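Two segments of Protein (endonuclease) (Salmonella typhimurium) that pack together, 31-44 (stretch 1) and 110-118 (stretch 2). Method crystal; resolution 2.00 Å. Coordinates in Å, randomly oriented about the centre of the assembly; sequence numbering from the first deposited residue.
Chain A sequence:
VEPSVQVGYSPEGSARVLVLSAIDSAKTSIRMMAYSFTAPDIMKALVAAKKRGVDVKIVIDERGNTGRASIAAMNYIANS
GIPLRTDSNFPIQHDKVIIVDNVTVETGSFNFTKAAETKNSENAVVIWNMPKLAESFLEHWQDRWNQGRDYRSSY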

ATOM      1  N   ARG A  31      -3.312   3.092 -15.977  1.00  9.59           N
ATOM      2  CA  ARG A  31      -3.855   1.755 -15.743  1.00  8.95           C
ATOM      3  C   ARG A  31      -3.990   1.719 -14.233  1.00  8.31           C
ATOM      4  O   ARG A  31      -2.990   1.682 -13.535  1.00  6.58           O
ATOM      5  CB  ARG A  31      -2.868   0.680 -16.217  1.00  9.61           C
ATOM      6  CG  ARG A  31      -2.782   0.530 -17.739  1.00 11.04           C
ATOM      7  CD  ARG A  31      -4.147   0.256 -18.350  1.00 10.61           C
ATOM      8  NE  ARG A  31      -4.088   0.139 -19.804  1.00 11.92           N
ATOM      9  CZ  ARG A  31      -4.476   1.087 -20.652  1.00 10.95           C
ATOM     10  NH1 ARG A  31      -4.956   2.242 -20.202  1.00 10.00           N
ATOM     11  NH2 ARG A  31      -4.391   0.873 -21.959  1.00  9.99           N
ATOM     12  N   MET A  32      -5.223   1.762 -13.740  1.00  7.65           N
ATOM     13  CA  MET A  32      -5.487   1.796 -12.305  1.00  8.03           C
ATOM     14  C   MET A  32      -6.149   0.555 -11.699  1.00  7.68           C
ATOM     15  O   MET A  32      -6.997  -0.087 -12.325  1.00  6.72           O
ATOM     16  CB  MET A  32      -6.351   3.025 -11.999  1.00  6.52           C
ATOM     17  CG  MET A  32      -6.657   3.266 -10.531  1.00  7.15           C
ATOM     18  SD  MET A  32      -7.671   4.744 -10.425  1.00  9.57           S
ATOM     19  CE  MET A  32      -7.543   5.212  -8.783  1.00  7.32           C
ATOM     20  N   MET A  33      -5.743   0.235 -10.465  1.00  6.80           N
ATOM     21  CA  MET A  33      -6.276  -0.893  -9.703  1.00  6.38           C
ATOM     22  C   MET A  33      -6.737  -0.272  -8.396  1.00  8.01           C
ATOM     23  O   MET A  33      -6.007   0.516  -7.789  1.00  8.12           O
ATOM     24  CB  MET A  33      -5.177  -1.925  -9.366  1.00  5.46           C
ATOM     25  CG  MET A  33      -4.421  -2.537 -10.553  1.00  5.62           C
ATOM     26  SD  MET A  33      -3.218  -3.814 -10.046  1.00 11.38           S
ATOM     27  CE  MET A  33      -4.235  -5.268  -9.946  1.00  6.36           C
ATOM     28  N   ALA A  34      -7.939  -0.616  -7.942  1.00  6.08           N
ATOM     29  CA  ALA A  34      -8.417  -0.061  -6.698  1.00  5.92           C
ATOM     30  C   ALA A  34      -9.277  -1.026  -5.913  1.00  5.93           C
ATOM     31  O   ALA A  34      -9.894  -1.919  -6.477  1.00  6.91           O
ATOM     32  CB  ALA A  34      -9.210   1.199  -6.977  1.00  6.38           C
ATOM     33  N   TYR A  35      -9.299  -0.843  -4.596  1.00  7.82           N
ATOM     34  CA  TYR A  35     -10.159  -1.638  -3.730  1.00  7.13           C
ATOM     35  C   TYR A  35     -11.305  -0.623  -3.609  1.00  7.49           C
ATOM     36  O   TYR A  35     -11.959  -0.337  -4.600  1.00  9.87           O
ATOM     37  CB  TYR A  35      -9.466  -1.884  -2.390  1.00  7.65           C
ATOM     38  CG  TYR A  35     -10.340  -2.513  -1.328  1.00  7.28           C
ATOM     39  CD1 TYR A  35     -11.295  -3.468  -1.654  1.00  9.09           C
ATOM     40  CD2 TYR A  35     -10.205  -2.153   0.004  1.00  7.76           C
ATOM     41  CE1 TYR A  35     -12.096  -4.047  -0.674  1.00  9.46           C
ATOM     42  CE2 TYR A  35     -11.002  -2.724   0.992  1.00  7.71           C
ATOM     43  CZ  TYR A  35     -11.943  -3.674   0.650  1.00  9.17           C
ATOM     44  OH  TYR A  35     -12.719  -4.252   1.631  1.00 10.67           O
ATOM     45  N   SER A  36     -11.536  -0.049  -2.437  1.00  7.04           N
ATOM     46  CA  SER A  36     -12.583   0.966  -2.314  1.00  8.17           C
ATOM     47  C   SER A  36     -12.315   2.104  -3.305  1.00  9.44           C
ATOM     48  O   SER A  36     -11.276   2.756  -3.240  1.00  8.30           O
ATOM     49  CB  SER A  36     -12.596   1.507  -0.900  1.00  7.76           C
ATOM     50  OG  SER A  36     -12.534   0.436  -0.008  1.00  8.28           O
ATOM     51  N   PHE A  37     -13.276   2.351  -4.197  1.00  8.76           N
ATOM     52  CA  PHE A  37     -13.166   3.353  -5.258  1.00  8.21           C
ATOM     53  C   PHE A  37     -14.277   4.397  -5.067  1.00  9.82           C
ATOM     54  O   PHE A  37     -15.365   4.247  -5.622  1.00  9.33           O
ATOM     55  CB  PHE A  37     -13.324   2.584  -6.580  1.00  8.56           C
ATOM     56  CG  PHE A  37     -13.050   3.379  -7.824  1.00  8.41           C
ATOM     57  CD1 PHE A  37     -11.762   3.778  -8.153  1.00  7.19           C
ATOM     58  CD2 PHE A  37     -14.087   3.673  -8.708  1.00  8.24           C
ATOM     59  CE1 PHE A  37     -11.502   4.450  -9.353  1.00  6.34           C
ATOM     60  CE2 PHE A  37     -13.839   4.346  -9.906  1.00  5.63           C
ATOM     61  CZ  PHE A  37     -12.550   4.738 -10.225  1.00  6.52           C
ATOM     62  N   THR A  38     -14.002   5.459  -4.306  1.00  9.37           N
ATOM     63  CA  THR A  38     -15.039   6.466  -4.019  1.00  9.40           C
ATOM     64  C   THR A  38     -14.701   7.970  -4.004  1.00  9.90           C
ATOM     65  O   THR A  38     -15.606   8.797  -4.153  1.00 10.31           O
ATOM     66  CB  THR A  38     -15.721   6.185  -2.641  1.00  8.92           C
ATOM     67  OG1 THR A  38     -14.764   6.392  -1.594  1.00  8.82           O
ATOM     68  CG2 THR A  38     -16.232   4.755  -2.549  1.00  8.46           C
ATOM     69  N   ALA A  39     -13.438   8.336  -3.815  1.00  7.48           N
ATOM     70  CA  ALA A  39     -13.064   9.754  -3.729  1.00  8.23           C
ATOM     71  C   ALA A  39     -13.425  10.642  -4.924  1.00  9.12           C
ATOM     72  O   ALA A  39     -12.836  10.524  -6.002  1.00  9.01           O
ATOM     73  CB  ALA A  39     -11.569   9.874  -3.432  1.00  6.90           C
ATOM     74  N   PRO A  40     -14.383  11.572  -4.742  1.00 10.60           N
ATOM     75  CA  PRO A  40     -14.782  12.454  -5.848  1.00 10.14           C
ATOM     76  C   PRO A  40     -13.607  13.177  -6.516  1.00  8.95           C
ATOM     77  O   PRO A  40     -13.561  13.280  -7.735  1.00  9.50           O
ATOM     78  CB  PRO A  40     -15.780  13.419  -5.200  1.00 10.49           C
ATOM     79  CG  PRO A  40     -16.333  12.647  -4.044  1.00 12.15           C
ATOM     80  CD  PRO A  40     -15.159  11.853  -3.520  1.00 10.22           C
ATOM     81  N   ASP A  41     -12.661  13.666  -5.714  1.00  7.32           N
ATOM     82  CA  ASP A  41     -11.486  14.370  -6.223  1.00  6.46           C
ATOM     83  C   ASP A  41     -10.669  13.501  -7.192  1.00  8.10           C
ATOM     84  O   ASP A  41     -10.185  13.983  -8.222  1.00  8.99           O
ATOM     85  CB  ASP A  41     -10.603  14.800  -5.061  1.00  6.99           C
ATOM     86  CG  ASP A  41      -9.940  13.629  -4.373  1.00  6.78           C
ATOM     87  OD1 ASP A  41     -10.657  12.815  -3.755  1.00  6.08           O
ATOM     88  OD2 ASP A  41      -8.699  13.518  -4.457  1.00  7.01           O
ATOM     89  N   ILE A  42     -10.514  12.223  -6.848  1.00  7.94           N
ATOM     90  CA  ILE A  42      -9.781  11.267  -7.674  1.00  8.26           C
ATOM     91  C   ILE A  42     -10.531  11.034  -8.997  1.00  8.32           C
ATOM     92  O   ILE A  42      -9.924  10.987 -10.085  1.00  8.34           O
ATOM     93  CB  ILE A  42      -9.622   9.894  -6.931  1.00 10.43           C
ATOM     94  CG1 ILE A  42      -8.854  10.102  -5.618  1.00 11.77           C
ATOM     95  CG2 ILE A  42      -8.857   8.885  -7.803  1.00  8.01           C
ATOM     96  CD1 ILE A  42      -7.447  10.599  -5.806  1.00 11.53           C
ATOM     97  N   MET A  43     -11.850  10.876  -8.911  1.00  8.57           N
ATOM     98  CA  MET A  43     -12.671  10.657 -10.108  1.00  7.89           C
ATOM     99  C   MET A  43     -12.604  11.850 -11.053  1.00  7.71           C
ATOM    100  O   MET A  43     -12.441  11.683 -12.262  1.00 10.31           O
ATOM    101  CB  MET A  43     -14.124  10.390  -9.715  1.00  8.68           C
ATOM    102  CG  MET A  43     -14.283   9.282  -8.654  1.00  9.86           C
ATOM    103  SD  MET A  43     -13.424   7.721  -9.069  1.00 10.87           S
ATOM    104  CE  MET A  43     -13.160   7.043  -7.372  1.00 11.07           C
ATOM    105  N   LYS A  44     -12.708  13.055 -10.508  1.00  7.86           N
ATOM    106  CA  LYS A  44     -12.651  14.261 -11.323  1.00  8.17           C
ATOM    107  C   LYS A  44     -11.336  14.344 -12.052  1.00  9.92           C
ATOM    108  O   LYS A  44     -11.288  14.744 -13.224  1.00  9.15           O
ATOM    109  CB  LYS A  44     -12.816  15.499 -10.457  1.00  8.38           C
ATOM    110  CG  LYS A  44     -14.255  15.769 -10.066  1.00 11.21           C
ATOM    111  CD  LYS A  44     -14.342  16.976  -9.167  1.00 12.88           C
ATOM    112  CE  LYS A  44     -15.457  16.809  -8.175  1.00 14.95           C
ATOM    113  NZ  LYS A  44     -16.061  18.137  -7.911  1.00 20.51           N
ATOM    114  N   PHE A 110      -2.588   3.903   0.689  1.00  3.88           N
ATOM    115  CA  PHE A 110      -3.650   4.837   0.294  1.00  4.37           C
ATOM    116  C   PHE A 110      -4.776   4.314  -0.621  1.00  5.06           C
ATOM    117  O   PHE A 110      -4.546   4.018  -1.805  1.00  5.73           O
ATOM    118  CB  PHE A 110      -2.971   6.074  -0.333  1.00  3.55           C
ATOM    119  CG  PHE A 110      -3.915   7.208  -0.701  1.00  5.86           C
ATOM    120  CD1 PHE A 110      -4.524   7.253  -1.953  1.00  5.82           C
ATOM    121  CD2 PHE A 110      -4.099   8.281   0.155  1.00  4.79           C
ATOM    122  CE1 PHE A 110      -5.294   8.360  -2.335  1.00  5.30           C
ATOM    123  CE2 PHE A 110      -4.874   9.391  -0.232  1.00  6.91           C
ATOM    124  CZ  PHE A 110      -5.461   9.427  -1.467  1.00  3.10           C
ATOM    125  N   ASN A 111      -5.987   4.193  -0.073  1.00  5.05           N
ATOM    126  CA  ASN A 111      -7.141   3.759  -0.875  1.00  7.78           C
ATOM    127  C   ASN A 111      -7.699   5.028  -1.490  1.00  8.09           C
ATOM    128  O   ASN A 111      -7.515   6.119  -0.953  1.00  8.75           O
ATOM    129  CB  ASN A 111      -8.242   3.130  -0.027  1.00  6.95           C
ATOM    130  CG  ASN A 111      -7.976   1.693   0.292  1.00  9.01           C
ATOM    131  OD1 ASN A 111      -7.676   1.347   1.434  1.00 13.04           O
ATOM    132  ND2 ASN A 111      -8.074   0.840  -0.697  1.00  5.66           N
ATOM    133  N   PHE A 112      -8.399   4.890  -2.604  1.00 10.13           N
ATOM    134  CA  PHE A 112      -8.937   6.054  -3.274  1.00  8.65           C
ATOM    135  C   PHE A 112     -10.288   6.430  -2.704  1.00  8.18           C
ATOM    136  O   PHE A 112     -11.338   6.330  -3.356  1.00  9.97           O
ATOM    137  CB  PHE A 112      -8.961   5.783  -4.785  1.00  7.29           C
ATOM    138  CG  PHE A 112      -7.627   5.324  -5.317  1.00  7.33           C
ATOM    139  CD1 PHE A 112      -6.546   6.191  -5.346  1.00  9.48           C
ATOM    140  CD2 PHE A 112      -7.423   4.005  -5.685  1.00  6.79           C
ATOM    141  CE1 PHE A 112      -5.277   5.748  -5.723  1.00  7.50           C
ATOM    142  CE2 PHE A 112      -6.172   3.562  -6.060  1.00  6.65           C
ATOM    143  CZ  PHE A 112      -5.096   4.434  -6.078  1.00  6.61           C
ATOM    144  N   THR A 113     -10.230   6.864  -1.452  1.00  7.21           N
ATOM    145  CA  THR A 113     -11.391   7.253  -0.684  1.00  7.54           C
ATOM    146  C   THR A 113     -11.120   8.504   0.107  1.00  8.84           C
ATOM    147  O   THR A 113      -9.979   8.929   0.292  1.00  8.02           O
ATOM    148  CB  THR A 113     -11.764   6.185   0.358  1.00  9.51           C
ATOM    149  OG1 THR A 113     -10.745   6.156   1.375  1.00  9.07           O
ATOM    150  CG2 THR A 113     -11.879   4.822  -0.290  1.00  6.91           C
ATOM    151  N   LYS A 114     -12.219   9.058   0.596  1.00  8.58           N
ATOM    152  CA  LYS A 114     -12.225  10.260   1.427  1.00 12.59           C
ATOM    153  C   LYS A 114     -11.505   9.961   2.779  1.00 13.09           C
ATOM    154  O   LYS A 114     -10.630  10.728   3.238  1.00 11.90           O
ATOM    155  CB  LYS A 114     -13.690  10.689   1.671  1.00 15.56           C
ATOM    156  CG  LYS A 114     -14.724  10.200   0.583  1.00 21.64           C
ATOM    157  CD  LYS A 114     -14.864   8.641   0.458  1.00 17.25           C
ATOM    158  CE  LYS A 114     -15.482   7.933   1.669  1.00 18.60           C
ATOM    159  NZ  LYS A 114     -14.453   7.364   2.611  1.00 12.72           N
ATOM    160  N   ALA A 115     -11.856   8.837   3.400  1.00 10.61           N
ATOM    161  CA  ALA A 115     -11.244   8.454   4.671  1.00  8.21           C
ATOM    162  C   ALA A 115      -9.727   8.344   4.503  1.00  8.71           C
ATOM    163  O   ALA A 115      -8.969   8.743   5.381  1.00  9.04           O
ATOM    164  CB  ALA A 115     -11.831   7.142   5.158  1.00  4.76           C
ATOM    165  N   ALA A 116      -9.289   7.823   3.360  1.00  7.60           N
ATOM    166  CA  ALA A 116      -7.858   7.679   3.082  1.00  7.67           C
ATOM    167  C   ALA A 116      -7.130   9.021   2.936  1.00  8.11           C
ATOM    168  O   ALA A 116      -5.939   9.145   3.257  1.00  7.90           O
ATOM    169  CB  ALA A 116      -7.666   6.868   1.812  1.00  7.57           C
ATOM    170  N   GLU A 117      -7.852  10.017   2.434  1.00  7.37           N
ATOM    171  CA  GLU A 117      -7.301  11.353   2.209  1.00  8.86           C
ATOM    172  C   GLU A 117      -7.262  12.262   3.426  1.00  9.15           C
ATOM    173  O   GLU A 117      -6.321  13.032   3.615  1.00  8.03           O
ATOM    174  CB  GLU A 117      -8.122  12.092   1.136  1.00  7.92           C
ATOM    175  CG  GLU A 117      -8.358  11.306  -0.150  1.00  9.64           C
ATOM    176  CD  GLU A 117      -9.160  12.079  -1.208  1.00  9.41           C
ATOM    177  OE1 GLU A 117     -10.198  12.685  -0.863  1.00  8.63           O
ATOM    178  OE2 GLU A 117      -8.751  12.068  -2.390  1.00  8.27           O
ATOM    179  N   THR A 118      -8.278  12.120   4.259  1.00  9.60           N
ATOM    180  CA  THR A 118      -8.467  13.023   5.382  1.00 13.20           C
ATOM    181  C   THR A 118      -8.506  12.495   6.824  1.00 12.85           C
ATOM    182  O   THR A 118      -8.416  13.277   7.768  1.00 12.71           O
ATOM    183  CB  THR A 118      -9.781  13.804   5.087  1.00 13.56           C
ATOM    184  OG1 THR A 118      -9.472  15.055   4.461  1.00 16.97           O
ATOM    185  CG2 THR A 118     -10.605  13.977   6.323  1.00 15.76           C
TER
HETATM  186  O   HOH W   1      -8.581   1.794  -3.217  1.00  7.36           O

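Stretch 1 leaves a strand at A34, crosses a loop and enters a helix at P40. Stretch 2 is a loop that becomes a helix at K114. The two helix axes stand 11.1 Å apart at closest approach, their directions differing by 102°.

N111 meets the loop first. Its ND2 lies 3.5 Å from Y35 CB and donates to a water, ND2 to water O 2.7 Å. The same water accepts from Y35 N and F112 N and donates to S36 O, so it ties the two backbones together.

F112 is the centre of the contact. Its carbonyl accepts two hydrogen bonds, from T38 N (3.0 Å to F112 O) and A39 N (2.9 Å to F112 O). Both are nearly straight. Its ring enters a mostly apolar pocket. M32 CE sits over one face, 3.3 Å from F112 CD2, a CH-pi contact. A34 CB packs at the ring edge, and I42 CG2 is also close.

T113 caps its helix by accepting from A116 N at OG1 (3.0 Å). Its CG2 touches S36 CB at 3.4 Å.

K114 passes T38, its CD 3.0 Å from T38 OG1. That hydroxyl is buried without a polar partner.

E117 reaches D41. E117 OE2 is 2.5 Å from D41 OD1. Two carboxylates lie unusually close here, and the protonation is left open.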